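Local coordinates for HD superfamily hydrolase (Clostridium acetobutylicum ATCC 824, PDB 3CCG), which probably hydrolyses diadenosine tetraphosphate symmetrically to two molecules of ADP, using an HD-domain site that holds iron, at residues Tyr11-Asn14 against Arg20-His23. Sequence-based numbering, arbitrary orientation. Where two conformers were deposited one is given.
Sequences YLMN and RYKH. With FE (Fe (III) ion), chain C.
The ring of Tyr21 lies against Met13 and Leu12, and each of the two meets it differently. Met13 CB sits over one face, and the backbone behind it is close as well, with Met13 N 3.8 Å from Tyr21 CD1. Leu12 CB comes in at the edge, near the ring plane, 3.8 Å from Tyr21 CD1. Met13 is a selenomethionine deposited in two conformers, so what follows for its outer atoms holds for one of them and is to that extent doubtful. In the conformer described, the chain bends at both chi2 (63°) and chi3 (83°), folding its end across the Tyr21 side chain at roughly a right angle. SE then lies 5.0 Å from the Tyr21 ring centroid and 43° off the ring normal, an oblique Met-aromatic approach, and Met13 CE comes near Tyr21 CD2. No hydrogen bond crosses; the contacts are apolar, with the oblique selenium-aromatic approach beside them, Leu12 on the buried side and Met13 exposed.

Backbone geometry explains how residues eight apart in sequence can meet. Met13 CA and Tyr21 CA are 5.5 Å apart, whereas a straight helix would separate them far more, so the helical chain of 5-38 must bend sharply between the two segments.

Beyond Tyr21, His23 NE2 binds iron at 2.3 Å, and His52, Asp53 and Asp130 complete the protein ligands, the H...HD...D signature of HD domains. His23 ND1 hydrogen-bonds Glu133, a second-shell carboxylate that fixes the turn of the imidazole. The contact thus joins the N-terminal arm of 5-38 to its iron-binding arm; Leu12 also touches Cys54 in the loop after helix 42-51, while Tyr11 packs on Leu93 and Val97 of helix 87-98.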
ATOM      1  N   TYR A  11      31.024 -17.941  -8.707  1.00 16.62           N
ATOM      2  CA  TYR A  11      29.614 -18.341  -8.681  1.00 17.44           C
ATOM      3  C   TYR A  11      28.738 -17.267  -9.256  1.00 16.96           C
ATOM      4  O   TYR A  11      27.817 -17.552 -10.038  1.00 17.43           O
ATOM      5  CB  TYR A  11      29.222 -18.621  -7.258  1.00 16.70           C
ATOM      6  CG  TYR A  11      27.761 -18.954  -6.967  1.00 21.33           C
ATOM      7  CD1 TYR A  11      27.281 -20.257  -7.091  1.00 22.59           C
ATOM      8  CD2 TYR A  11      26.920 -18.006  -6.422  1.00 26.34           C
ATOM      9  CE1 TYR A  11      25.989 -20.565  -6.787  1.00 23.93           C
ATOM     10  CE2 TYR A  11      25.616 -18.308  -6.105  1.00 27.03           C
ATOM     11  CZ  TYR A  11      25.165 -19.598  -6.272  1.00 26.93           C
ATOM     12  OH  TYR A  11      23.863 -19.916  -5.948  1.00 27.62           O
ATOM     13  N   LEU A  12      28.964 -16.020  -8.868  1.00 14.97           N
ATOM     14  CA  LEU A  12      28.138 -14.903  -9.368  1.00 14.94           C
ATOM     15  C   LEU A  12      28.332 -14.659 -10.843  1.00 15.49           C
ATOM     16  O   LEU A  12      27.360 -14.416 -11.574  1.00 18.75           O
ATOM     17  CB  LEU A  12      28.376 -13.612  -8.547  1.00 14.75           C
ATOM     18  CG  LEU A  12      27.983 -13.653  -7.073  1.00 16.20           C
ATOM     19  CD1 LEU A  12      28.461 -12.391  -6.373  1.00 17.20           C
ATOM     20  CD2 LEU A  12      26.463 -13.891  -6.877  1.00 14.23           C
HETATM   21  N   MSE A  13      29.566 -14.694 -11.329  0.70 18.02           N
HETATM   22  CA  MSE A  13      29.766 -14.499 -12.771  0.70 20.18           C
HETATM   23  C   MSE A  13      29.032 -15.593 -13.569  0.70 20.86           C
HETATM   24  O   MSE A  13      28.380 -15.302 -14.601  0.70 22.19           O
HETATM   25  CB  MSE A  13      31.261 -14.455 -13.146  0.70 22.98           C
HETATM   26  CG  MSE A  13      31.479 -14.457 -14.666  0.70 27.01           C
HETATM   27 SE   MSE A  13      30.733 -12.868 -15.522  0.50 28.92          SE
HETATM   28  CE  MSE A  13      32.179 -11.610 -15.231  0.70 34.30           C
ATOM     29  N   ASN A  14      29.115 -16.828 -13.091  0.70 19.76           N
ATOM     30  CA  ASN A  14      28.483 -17.969 -13.775  0.70 22.78           C
ATOM     31  C   ASN A  14      26.966 -17.878 -13.809  0.70 22.19           C
ATOM     32  O   ASN A  14      26.306 -18.140 -14.820  0.70 23.90           O
ATOM     33  CB  ASN A  14      28.840 -19.298 -13.098  0.70 24.02           C
ATOM     34  CG  ASN A  14      30.244 -19.776 -13.418  0.70 29.78           C
ATOM     35  OD1 ASN A  14      30.747 -19.573 -14.525  0.70 33.95           O
ATOM     36  ND2 ASN A  14      30.873 -20.459 -12.458  0.70 36.76           N
ATOM     37  N   ARG A  20      25.075  -8.280 -15.260  1.00 20.72           N
ATOM     38  CA  ARG A  20      24.473  -8.284 -13.904  1.00 18.29           C
ATOM     39  C   ARG A  20      25.568  -8.482 -12.833  1.00 18.89           C
ATOM     40  O   ARG A  20      25.445  -7.960 -11.711  1.00 19.46           O
ATOM     41  CB  ARG A  20      23.360  -9.294 -13.821  1.00 18.78           C
ATOM     42  CG  ARG A  20      22.542  -9.258 -12.533  1.00 23.68           C
ATOM     43  CD  ARG A  20      21.815  -7.943 -12.330  1.00 31.87           C
ATOM     44  NE  ARG A  20      20.655  -7.823 -13.203  1.00 30.82           N
ATOM     45  CZ  ARG A  20      19.762  -6.855 -13.073  1.00 32.00           C
ATOM     46  NH1 ARG A  20      19.905  -5.980 -12.098  1.00 32.65           N
ATOM     47  NH2 ARG A  20      18.736  -6.786 -13.890  1.00 35.11           N
ATOM     48  N   TYR A  21      26.647  -9.208 -13.167  1.00 18.22           N
ATOM     49  CA  TYR A  21      27.785  -9.348 -12.276  1.00 17.89           C
ATOM     50  C   TYR A  21      28.470  -7.992 -12.094  1.00 18.23           C
ATOM     51  O   TYR A  21      28.777  -7.567 -10.974  1.00 19.02           O
ATOM     52  CB  TYR A  21      28.789 -10.401 -12.770  1.00 19.29           C
ATOM     53  CG  TYR A  21      30.055 -10.446 -11.961  1.00 21.67           C
ATOM     54  CD1 TYR A  21      30.067 -10.965 -10.688  1.00 21.83           C
ATOM     55  CD2 TYR A  21      31.260  -9.965 -12.474  1.00 23.54           C
ATOM     56  CE1 TYR A  21      31.219 -11.000  -9.934  1.00 22.42           C
ATOM     57  CE2 TYR A  21      32.402  -9.991 -11.721  1.00 25.06           C
ATOM     58  CZ  TYR A  21      32.379 -10.505 -10.464  1.00 25.16           C
ATOM     59  OH  TYR A  21      33.501 -10.545  -9.701  1.00 28.47           O
ATOM     60  N   LYS A  22      28.649  -7.269 -13.195  1.00 19.20           N
ATOM     61  CA  LYS A  22      29.235  -5.924 -13.098  1.00 20.28           C
ATOM     62  C   LYS A  22      28.364  -5.014 -12.221  1.00 20.54           C
ATOM     63  O   LYS A  22      28.893  -4.276 -11.399  1.00 21.85           O
ATOM     64  CB  LYS A  22      29.483  -5.294 -14.478  1.00 22.74           C
ATOM     65  CG  LYS A  22      30.133  -3.910 -14.419  1.00 26.84           C
ATOM     66  N   HIS A  23      27.043  -5.061 -12.418  1.00 21.74           N
ATOM     67  CA  HIS A  23      26.060  -4.324 -11.556  1.00 19.99           C
ATOM     68  C   HIS A  23      26.329  -4.637 -10.093  1.00 15.97           C
ATOM     69  O   HIS A  23      26.378  -3.751  -9.251  1.00 17.95           O
ATOM     70  CB  HIS A  23      24.567  -4.631 -11.940  1.00 21.32           C
ATOM     71  CG  HIS A  23      23.522  -4.382 -10.860  1.00 20.00           C
ATOM     72  ND1 HIS A  23      23.057  -3.129 -10.502  1.00 22.21           N
ATOM     73  CD2 HIS A  23      22.748  -5.271 -10.170  1.00 24.61           C
ATOM     74  CE1 HIS A  23      22.121  -3.256  -9.565  1.00 26.68           C
ATOM     75  NE2 HIS A  23      21.903  -4.550  -9.353  1.00 21.49           N
TER
HETATM   76 FE    FE C 191      20.236  -5.206  -7.955  0.75 18.91          FE
HETATM   77  O   HOH W   1      18.958  -5.558  -6.873  1.00 13.67           O